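Local coordinates for putative efflux transporter (Bacteroides eggerthii, PDB 4L8J), which probably serves as the HlyD-family periplasmic adaptor (membrane-fusion) subunit of a multi-component efflux pump, at the interface of chains A and B. Sequence-based numbering; all coordinates share one arbitrary frame. Chains: chain A/B, Putative efflux transporter.

Contact 1: the interface of chains A and B. Residues chain A 15, 256, 258, 274, 276, 285, 287; chain B 303-308, 310.
B:Leu304 plugs an apolar pocket of chain A in the two-fold interface between two copies of the protein. Chi1 -62° directs its CG into chain A, and chi2 170° turns CD1 toward A:Val258 and CD2 toward A:Ile276 and A:Val274. B:Leu304 CD1 meets A:Val258 CG1 tip to tip at 3.5 Å, slightly tighter than usual van der Waals contact. The A:Ile276 and B:Leu304 side chains run past each other in opposite directions, CD1 against CD2. A:Val287 CG1 presses on the branch point CG, and the A:Val15 side chain crosses B:Leu304 at about a right angle, CG1 nearest CB. B:Val310, in an antiparallel beta bridge with A:Ile276, extends the apolar layer, its CG1 lodged against A:Val274 CG2 and A:Ile276 CD1. On the far flank the selenium of selenomethionine A:Met256 lies against B:Pro306 CG and CD. Outward, A:Val15 N donates to B:Glu308 O almost along the C=O axis (2.8 Å), and A:Val15 O accepts from B:Gly307 N, which sits above the carbonyl plane. At the rim A:Arg285 and B:Glu308 form an end-on salt bridge on syn lone pairs, near the guanidinium plane. A:Arg285 NH2 reaches B:Glu308 OE2 at 2.7 Å, and NH1 reaches OE1. A:Ile276 CG1 packs on one guanidinium face. B:Lys305 N donates to the anti lone pair of B:Glu308 OE1, which with the arginine bonds would restrict carboxylate rotation. A:Arg285 NH1 also donates in plane to the carbonyl B:Gly303 O at 2.8 Å.

Contact 2: the interface of chains A and B. Residues chain A 4, 275, 281-284; chain B 318-321.
B:Glu320 OE2 accepts from A:Asn283 ND2 at 2.6 Å and is also linked to water 1, giving this carboxylate oxygen two partners in a contact chiefly between C-terminal regions of two HlyD-family adaptor chains, with the N-terminal A:Thr4 at the edge. The bond is nearly straight and OE2 lies in the amide plane of A:Asn283, but the donor meets OE2 from above the carboxylate plane, the two planes being 58° apart. The other oxygen, B:Glu320 OE1, takes the backbone A:Arg284 N on its syn lone pair at 2.8 Å, with 176° at H. Water 1 continues from OE2 to the carbonyl A:Arg284 O. The glutamate reaches this strand edge because CG is anti to the backbone N and the chain then bends at chi2 (63°). Next to it B:Gly321 N donates to A:Val282 O at 2.7 Å, nearly along the C=O axis. Beneath the polar row, B:Leu318 CD1 lies over the five-membered ring of A:Trp275, 3.9 Å from its centroid, with CB on the same face toward the rim. A:Val282 CG2 shares that face. A:Arg284 CG, from the adjacent strand 281-289, lies more loosely toward the rim of the opposite face. At the outer end, A:Thr4 CG2 touches B:Glu320 O at 3.4 Å.

Contact 3: the interface of chains A and B. Residues chain A 254-256, 258, 287-290; chain B 298-302.
B:Ile300 carries the tightly packed side of this beta-sheet interface, its CG1-CD1 branch reaching two strands of chain A, 256-259 and 281-289, and CG2 the second. With CG1 anti to the carbonyl carbon (chi1 -58°), the side chain crosses A:Val258 at about a right angle, B:Ile300 CG1 lying 3.6 Å from A:Val258 CG2. The terminal B:Ile300 CD1 meets A:Val289 CG2 at 3.8 Å, and CG2, anti to the backbone N, rests on A:Val287 CB. An alanine here would remove CG1, CG2 and CD1 and would probably loosen the packing against A:Val258, A:Val287 and A:Val289. The backbone is paired in antiparallel fashion. B:Ile300 N donates to A:Met256 O at 2.8 Å and its O receives A:Met256 N, both in the carbonyl plane; A:Val258 and B:Leu298 exchange a second pair, one in plane and one nearly along the C=O axis. Along the other edge B:Ser301 N donates to A:Thr288 O at 2.9 Å, whereas A:Tyr290 N approaches B:Leu299 O from 37° above the carbonyl plane. The margins are looser: at the A:Lys254 end water 2 bridges A:Lys254 O and B:Ile300 O, and along strand 281-289 B:Ser301 OG bonds A:Thr288 O only weakly (3.4 Å). In the fold, strand 297-300 of chain B lies between strands 256-259 and 281-289 of chain A, hydrogen-bonded to the first and, through B:Leu299 to B:Lys302, to A:Thr288 and A:Tyr290 at the end of the second.

Contact 1: the interface of chains A and B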
loop_
_atom_site.group_PDB
_atom_site.type_symbol
_atom_site.label_atom_id
_atom_site.label_comp_id
_atom_site.label_asym_id
_atom_site.label_seq_id
_atom_site.Cartn_x
_atom_site.Cartn_y
_atom_site.Cartn_z
ATOM N N VAL A 15 -15.875 -9.706 -11.023
ATOM C CA VAL A 15 -14.898 -9.886 -9.927
ATOM C C VAL A 15 -13.546 -10.249 -10.608
ATOM O O VAL A 15 -13.525 -11.114 -11.489
ATOM C CB VAL A 15 -15.365 -10.973 -8.923
ATOM C CG1 VAL A 15 -14.308 -11.237 -7.844
ATOM C CG2 VAL A 15 -16.699 -10.591 -8.279
HETATM N N MSE A 256 -9.578 -10.688 -4.230
HETATM C CA MSE A 256 -10.433 -10.281 -5.357
HETATM C C MSE A 256 -10.689 -8.801 -5.294
HETATM O O MSE A 256 -10.796 -8.244 -4.190
HETATM C CB MSE A 256 -11.798 -11.017 -5.332
HETATM C CG MSE A 256 -11.715 -12.543 -5.286
HETATM SE SE MSE A 256 -11.042 -13.240 -6.973
HETATM C CE MSE A 256 -9.543 -14.360 -6.221
ATOM N N VAL A 258 -13.264 -5.697 -6.024
ATOM C CA VAL A 258 -14.634 -5.256 -6.264
ATOM C C VAL A 258 -14.694 -3.755 -6.011
ATOM O O VAL A 258 -14.072 -3.307 -5.044
ATOM C CB VAL A 258 -15.770 -5.990 -5.483
ATOM C CG1 VAL A 258 -15.824 -7.474 -5.802
ATOM C CG2 VAL A 258 -15.713 -5.740 -3.980
ATOM N N VAL A 274 -22.406 -8.273 -0.980
ATOM C CA VAL A 274 -22.542 -7.843 -2.369
ATOM C C VAL A 274 -23.813 -8.495 -2.945
ATOM O O VAL A 274 -24.295 -9.500 -2.406
ATOM C CB VAL A 274 -21.317 -8.165 -3.291
ATOM C CG1 VAL A 274 -20.053 -7.428 -2.852
ATOM C CG2 VAL A 274 -21.096 -9.674 -3.421
ATOM N N ILE A 276 -24.768 -10.667 -6.062
ATOM C CA ILE A 276 -24.269 -11.491 -7.153
ATOM C C ILE A 276 -25.364 -11.545 -8.237
ATOM O O ILE A 276 -26.518 -11.834 -7.924
ATOM C CB ILE A 276 -23.855 -12.922 -6.656
ATOM C CG1 ILE A 276 -22.531 -12.886 -5.847
ATOM C CG2 ILE A 276 -23.734 -13.967 -7.851
ATOM C CD1 ILE A 276 -21.292 -12.609 -6.688
ATOM N N ARG A 285 -24.697 -12.059 -1.170
ATOM C CA ARG A 285 -23.516 -12.847 -0.901
ATOM C C ARG A 285 -22.654 -12.157 0.152
ATOM O O ARG A 285 -22.224 -11.014 -0.044
ATOM C CB ARG A 285 -22.745 -13.063 -2.219
ATOM C CG ARG A 285 -21.397 -13.760 -2.072
ATOM C CD ARG A 285 -21.491 -15.281 -1.995
ATOM N NE ARG A 285 -21.980 -15.867 -3.246
ATOM C CZ ARG A 285 -21.266 -16.011 -4.357
ATOM N NH1 ARG A 285 -19.989 -15.636 -4.391
ATOM N NH2 ARG A 285 -21.817 -16.544 -5.441
ATOM N N VAL A 287 -19.338 -11.347 2.067
ATOM C CA VAL A 287 -17.928 -11.230 1.691
ATOM C C VAL A 287 -17.119 -10.765 2.927
ATOM O O VAL A 287 -17.687 -10.190 3.864
ATOM C CB VAL A 287 -17.725 -10.265 0.477
ATOM C CG1 VAL A 287 -18.459 -10.763 -0.776
ATOM C CG2 VAL A 287 -18.132 -8.816 0.805
ATOM N N GLY B 303 -15.428 -15.073 -0.029
ATOM C CA GLY B 303 -16.800 -14.939 -0.508
ATOM C C GLY B 303 -17.036 -14.746 -1.998
ATOM O O GLY B 303 -18.195 -14.715 -2.431
ATOM N N LEU B 304 -15.959 -14.594 -2.791
ATOM C CA LEU B 304 -16.067 -14.382 -4.243
ATOM C C LEU B 304 -15.064 -15.212 -5.036
ATOM O O LEU B 304 -13.962 -15.454 -4.562
ATOM C CB LEU B 304 -15.851 -12.894 -4.585
ATOM C CG LEU B 304 -16.841 -11.892 -3.995
ATOM C CD1 LEU B 304 -16.370 -10.492 -4.202
ATOM C CD2 LEU B 304 -18.256 -12.085 -4.553
ATOM N N LYS B 305 -15.429 -15.579 -6.268
ATOM C CA LYS B 305 -14.549 -16.268 -7.207
ATOM C C LYS B 305 -14.344 -15.344 -8.430
ATOM O O LYS B 305 -15.263 -14.581 -8.762
ATOM C CB LYS B 305 -15.142 -17.628 -7.650
ATOM C CG LYS B 305 -15.259 -18.682 -6.552
ATOM C CD LYS B 305 -16.042 -19.909 -7.036
ATOM C CE LYS B 305 -16.529 -20.802 -5.910
ATOM N NZ LYS B 305 -15.439 -21.621 -5.312
ATOM N N PRO B 306 -13.185 -15.404 -9.135
ATOM C CA PRO B 306 -13.014 -14.555 -10.331
ATOM C C PRO B 306 -14.078 -14.845 -11.376
ATOM O O PRO B 306 -14.516 -15.986 -11.512
ATOM C CB PRO B 306 -11.622 -14.949 -10.864
ATOM C CG PRO B 306 -10.949 -15.625 -9.767
ATOM C CD PRO B 306 -12.001 -16.262 -8.922
ATOM N N GLY B 307 -14.516 -13.813 -12.072
ATOM C CA GLY B 307 -15.493 -13.992 -13.130
ATOM C C GLY B 307 -16.938 -13.828 -12.714
ATOM O O GLY B 307 -17.793 -13.647 -13.581
ATOM N N GLU B 308 -17.237 -13.882 -11.403
ATOM C CA GLU B 308 -18.610 -13.654 -10.937
ATOM C C GLU B 308 -18.997 -12.191 -11.196
ATOM O O GLU B 308 -18.118 -11.330 -11.289
ATOM C CB GLU B 308 -18.765 -13.994 -9.432
ATOM C CG GLU B 308 -18.568 -15.467 -9.107
ATOM C CD GLU B 308 -19.101 -15.860 -7.745
ATOM O OE1 GLU B 308 -18.406 -15.605 -6.739
ATOM O OE2 GLU B 308 -20.238 -16.382 -7.680
ATOM N N VAL B 310 -21.019 -8.750 -9.916
ATOM C CA VAL B 310 -21.597 -8.041 -8.762
ATOM C C VAL B 310 -22.301 -6.747 -9.227
ATOM O O VAL B 310 -21.884 -6.163 -10.214
ATOM C CB VAL B 310 -20.574 -7.732 -7.629
ATOM C CG1 VAL B 310 -20.045 -9.011 -6.970
ATOM C CG2 VAL B 310 -19.407 -6.864 -8.127
#

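Contact 2: the interface of chains A and B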
loop_
_atom_site.group_PDB
_atom_site.type_symbol
_atom_site.label_atom_id
_atom_site.label_comp_id
_atom_site.label_asym_id
_atom_site.label_seq_id
_atom_site.Cartn_x
_atom_site.Cartn_y
_atom_site.Cartn_z
ATOM N N THR A 4 -39.994 -9.008 -6.785
ATOM C CA THR A 4 -38.869 -9.592 -7.520
ATOM C C THR A 4 -39.126 -9.476 -9.057
ATOM O O THR A 4 -38.175 -9.433 -9.841
ATOM C CB THR A 4 -38.610 -11.059 -7.083
ATOM O OG1 THR A 4 -39.793 -11.837 -7.281
ATOM C CG2 THR A 4 -38.111 -11.182 -5.623
ATOM N N TRP A 275 -24.270 -7.987 -4.090
ATOM C CA TRP A 275 -25.332 -8.624 -4.874
ATOM C C TRP A 275 -24.652 -9.343 -6.012
ATOM O O TRP A 275 -23.992 -8.688 -6.819
ATOM C CB TRP A 275 -26.350 -7.605 -5.430
ATOM C CG TRP A 275 -27.258 -6.949 -4.437
ATOM C CD1 TRP A 275 -27.321 -5.616 -4.139
ATOM C CD2 TRP A 275 -28.285 -7.587 -3.664
ATOM N NE1 TRP A 275 -28.324 -5.383 -3.225
ATOM C CE2 TRP A 275 -28.923 -6.578 -2.905
ATOM C CE3 TRP A 275 -28.755 -8.913 -3.568
ATOM C CZ2 TRP A 275 -29.997 -6.856 -2.040
ATOM C CZ3 TRP A 275 -29.814 -9.187 -2.716
ATOM C CH2 TRP A 275 -30.400 -8.171 -1.936
ATOM N N LYS A 281 -30.821 -12.084 -12.331
ATOM C CA LYS A 281 -31.428 -11.983 -10.990
ATOM C C LYS A 281 -30.315 -11.758 -9.949
ATOM O O LYS A 281 -29.178 -12.194 -10.155
ATOM C CB LYS A 281 -32.250 -13.216 -10.592
ATOM C CG LYS A 281 -33.489 -13.529 -11.435
ATOM C CD LYS A 281 -33.892 -15.010 -11.280
ATOM C CE LYS A 281 -34.417 -15.380 -9.894
ATOM N NZ LYS A 281 -34.379 -16.849 -9.634
ATOM N N VAL A 282 -30.640 -11.097 -8.843
ATOM C CA VAL A 282 -29.648 -10.847 -7.798
ATOM C C VAL A 282 -29.902 -11.717 -6.578
ATOM O O VAL A 282 -31.043 -12.044 -6.273
ATOM C CB VAL A 282 -29.504 -9.364 -7.396
ATOM C CG1 VAL A 282 -28.949 -8.541 -8.555
ATOM C CG2 VAL A 282 -30.818 -8.782 -6.864
ATOM N N ASN A 283 -28.808 -12.110 -5.910
ATOM C CA ASN A 283 -28.782 -12.890 -4.668
ATOM C C ASN A 283 -27.672 -12.354 -3.794
ATOM O O ASN A 283 -26.540 -12.162 -4.264
ATOM C CB ASN A 283 -28.595 -14.385 -4.930
ATOM C CG ASN A 283 -29.773 -15.002 -5.650
ATOM O OD1 ASN A 283 -29.772 -15.146 -6.874
ATOM N ND2 ASN A 283 -30.820 -15.327 -4.910
ATOM N N ARG A 284 -27.999 -12.108 -2.521
ATOM C CA ARG A 284 -27.043 -11.553 -1.571
ATOM C C ARG A 284 -25.931 -12.566 -1.242
ATOM O O ARG A 284 -26.186 -13.759 -1.089
ATOM C CB ARG A 284 -27.738 -11.073 -0.301
ATOM C CG ARG A 284 -26.949 -9.977 0.425
ATOM C CD ARG A 284 -27.628 -9.539 1.708
ATOM N NE ARG A 284 -27.848 -10.667 2.624
ATOM C CZ ARG A 284 -28.138 -10.534 3.914
ATOM N NH1 ARG A 284 -28.218 -9.328 4.461
ATOM N NH2 ARG A 284 -28.324 -11.607 4.671
ATOM N N LEU B 318 -32.900 -3.077 -4.215
ATOM C CA LEU B 318 -32.985 -4.497 -4.574
ATOM C C LEU B 318 -33.352 -5.381 -3.404
ATOM O O LEU B 318 -32.999 -5.088 -2.263
ATOM C CB LEU B 318 -31.627 -4.972 -5.140
ATOM C CG LEU B 318 -31.210 -4.385 -6.468
ATOM C CD1 LEU B 318 -29.773 -4.745 -6.781
ATOM C CD2 LEU B 318 -32.132 -4.843 -7.587
ATOM N N VAL B 319 -34.020 -6.497 -3.711
ATOM C CA VAL B 319 -34.383 -7.539 -2.741
ATOM C C VAL B 319 -33.901 -8.900 -3.291
ATOM O O VAL B 319 -33.668 -9.034 -4.489
ATOM C CB VAL B 319 -35.899 -7.575 -2.352
ATOM C CG1 VAL B 319 -36.363 -6.234 -1.791
ATOM C CG2 VAL B 319 -36.777 -8.010 -3.523
ATOM N N GLU B 320 -33.729 -9.889 -2.406
ATOM C CA GLU B 320 -33.278 -11.239 -2.742
ATOM C C GLU B 320 -34.107 -11.835 -3.888
ATOM O O GLU B 320 -35.330 -11.847 -3.810
ATOM C CB GLU B 320 -33.385 -12.126 -1.477
ATOM C CG GLU B 320 -32.795 -13.522 -1.631
ATOM C CD GLU B 320 -31.300 -13.585 -1.892
ATOM O OE1 GLU B 320 -30.591 -12.613 -1.553
ATOM O OE2 GLU B 320 -30.833 -14.628 -2.399
ATOM N N GLY B 321 -33.440 -12.272 -4.946
ATOM C CA GLY B 321 -34.083 -12.896 -6.100
ATOM C C GLY B 321 -34.658 -11.959 -7.143
ATOM O O GLY B 321 -35.177 -12.427 -8.162
HETATM O O HOH W 1 -28.442 -15.285 -1.076
#

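Contact 3: the interface of chains A and B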
loop_
_atom_site.group_PDB
_atom_site.type_symbol
_atom_site.label_atom_id
_atom_site.label_comp_id
_atom_site.label_asym_id
_atom_site.label_seq_id
_atom_site.Cartn_x
_atom_site.Cartn_y
_atom_site.Cartn_z
ATOM N N LYS A 254 -5.220 -15.524 -2.190
ATOM C CA LYS A 254 -5.673 -14.743 -3.341
ATOM C C LYS A 254 -6.786 -13.754 -2.944
ATOM O O LYS A 254 -7.739 -14.138 -2.268
ATOM C CB LYS A 254 -6.171 -15.664 -4.466
ATOM C CG LYS A 254 -5.234 -16.818 -4.825
ATOM C CD LYS A 254 -3.906 -16.381 -5.409
ATOM C CE LYS A 254 -3.013 -17.578 -5.697
ATOM N NZ LYS A 254 -1.665 -17.152 -6.190
ATOM N N LEU A 255 -6.601 -12.477 -3.308
ATOM C CA LEU A 255 -7.543 -11.406 -3.048
ATOM C C LEU A 255 -8.269 -11.038 -4.340
ATOM O O LEU A 255 -7.648 -11.054 -5.401
ATOM C CB LEU A 255 -6.858 -10.174 -2.444
ATOM C CG LEU A 255 -6.052 -10.384 -1.142
ATOM C CD1 LEU A 255 -5.563 -9.088 -0.641
ATOM C CD2 LEU A 255 -6.878 -11.062 -0.061
HETATM N N MSE A 256 -9.578 -10.688 -4.230
HETATM C CA MSE A 256 -10.433 -10.281 -5.357
HETATM C C MSE A 256 -10.689 -8.801 -5.294
HETATM O O MSE A 256 -10.796 -8.244 -4.190
HETATM C CB MSE A 256 -11.798 -11.017 -5.332
HETATM C CG MSE A 256 -11.715 -12.543 -5.286
HETATM SE SE MSE A 256 -11.042 -13.240 -6.973
HETATM C CE MSE A 256 -9.543 -14.360 -6.221
ATOM N N VAL A 258 -13.264 -5.697 -6.024
ATOM C CA VAL A 258 -14.634 -5.256 -6.264
ATOM C C VAL A 258 -14.694 -3.755 -6.011
ATOM O O VAL A 258 -14.072 -3.307 -5.044
ATOM C CB VAL A 258 -15.770 -5.990 -5.483
ATOM C CG1 VAL A 258 -15.824 -7.474 -5.802
ATOM C CG2 VAL A 258 -15.713 -5.740 -3.980
ATOM N N VAL A 287 -19.338 -11.347 2.067
ATOM C CA VAL A 287 -17.928 -11.230 1.691
ATOM C C VAL A 287 -17.119 -10.765 2.927
ATOM O O VAL A 287 -17.687 -10.190 3.864
ATOM C CB VAL A 287 -17.725 -10.265 0.477
ATOM C CG1 VAL A 287 -18.459 -10.763 -0.776
ATOM C CG2 VAL A 287 -18.132 -8.816 0.805
ATOM N N THR A 288 -15.800 -11.023 2.903
ATOM C CA THR A 288 -14.855 -10.558 3.904
ATOM C C THR A 288 -13.958 -9.582 3.190
ATOM O O THR A 288 -13.291 -9.941 2.221
ATOM C CB THR A 288 -14.079 -11.705 4.596
ATOM O OG1 THR A 288 -15.004 -12.622 5.149
ATOM C CG2 THR A 288 -13.148 -11.192 5.726
ATOM N N VAL A 289 -13.972 -8.335 3.647
ATOM C CA VAL A 289 -13.117 -7.285 3.126
ATOM C C VAL A 289 -11.731 -7.503 3.743
ATOM O O VAL A 289 -11.624 -7.711 4.958
ATOM C CB VAL A 289 -13.690 -5.859 3.392
ATOM C CG1 VAL A 289 -12.730 -4.769 2.899
ATOM C CG2 VAL A 289 -15.052 -5.688 2.739
ATOM N N TYR A 290 -10.686 -7.501 2.914
ATOM C CA TYR A 290 -9.325 -7.668 3.400
ATOM C C TYR A 290 -8.951 -6.544 4.368
ATOM O O TYR A 290 -9.047 -5.352 4.032
ATOM C CB TYR A 290 -8.293 -7.728 2.252
ATOM C CG TYR A 290 -6.873 -7.794 2.775
ATOM C CD1 TYR A 290 -6.365 -8.968 3.326
ATOM C CD2 TYR A 290 -6.076 -6.650 2.834
ATOM C CE1 TYR A 290 -5.079 -9.020 3.862
ATOM C CE2 TYR A 290 -4.809 -6.679 3.415
ATOM C CZ TYR A 290 -4.301 -7.875 3.895
ATOM O OH TYR A 290 -3.042 -7.922 4.433
ATOM N N LEU B 298 -12.150 -2.247 -3.308
ATOM C CA LEU B 298 -11.872 -3.023 -2.102
ATOM C C LEU B 298 -11.236 -4.363 -2.464
ATOM O O LEU B 298 -11.553 -4.973 -3.494
ATOM C CB LEU B 298 -13.153 -3.297 -1.276
ATOM C CG LEU B 298 -13.838 -2.114 -0.577
ATOM C CD1 LEU B 298 -15.076 -2.600 0.184
ATOM C CD2 LEU B 298 -12.869 -1.399 0.421
ATOM N N LEU B 299 -10.388 -4.856 -1.570
ATOM C CA LEU B 299 -9.830 -6.186 -1.687
ATOM C C LEU B 299 -10.684 -7.081 -0.828
ATOM O O LEU B 299 -11.030 -6.696 0.295
ATOM C CB LEU B 299 -8.346 -6.217 -1.294
ATOM C CG LEU B 299 -7.415 -5.632 -2.352
ATOM C CD1 LEU B 299 -6.034 -5.359 -1.749
ATOM C CD2 LEU B 299 -7.336 -6.540 -3.602
ATOM N N ILE B 300 -11.108 -8.215 -1.401
ATOM C CA ILE B 300 -11.965 -9.228 -0.805
ATOM C C ILE B 300 -11.151 -10.482 -0.612
ATOM O O ILE B 300 -10.583 -11.010 -1.576
ATOM C CB ILE B 300 -13.251 -9.475 -1.668
ATOM C CG1 ILE B 300 -14.095 -8.185 -1.863
ATOM C CG2 ILE B 300 -14.123 -10.605 -1.133
ATOM C CD1 ILE B 300 -14.464 -7.390 -0.623
ATOM N N SER B 301 -11.091 -10.958 0.648
ATOM C CA SER B 301 -10.319 -12.145 1.024
ATOM C C SER B 301 -11.168 -13.403 1.013
ATOM O O SER B 301 -10.620 -14.497 0.906
ATOM C CB SER B 301 -9.667 -11.958 2.398
ATOM O OG SER B 301 -10.631 -11.751 3.418
ATOM N N LYS B 302 -12.505 -13.267 1.098
ATOM C CA LYS B 302 -13.390 -14.441 1.120
ATOM C C LYS B 302 -14.770 -14.095 0.590
ATOM O O LYS B 302 -15.227 -12.966 0.791
ATOM C CB LYS B 302 -13.511 -14.946 2.589
ATOM C CG LYS B 302 -14.161 -16.325 2.758
ATOM C CD LYS B 302 -14.031 -16.821 4.194
HETATM O O HOH W 2 -10.474 -13.720 -2.284
#

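Contacts 1 and 3 adjoin, with their C-alpha centres about 8 Å apart, and share A:Met256, A:Val258 and A:Val287, hence strand 256-259. Contact 2 lies about 14 Å from contact 1 and 21 Å from contact 3, so contact 1 is the intermediate patch. Strands 271-278 and 281-289 of chain A tie the set together: the first serves contacts 1 and 2, the second all three. Chain B contributes 298-302, 303-308 with 310, and 318-321. This mutual use of C-terminal segments, repeated by the two-fold axis, suggests intertwined chains, though the dimer may not be the form present in an assembled pump.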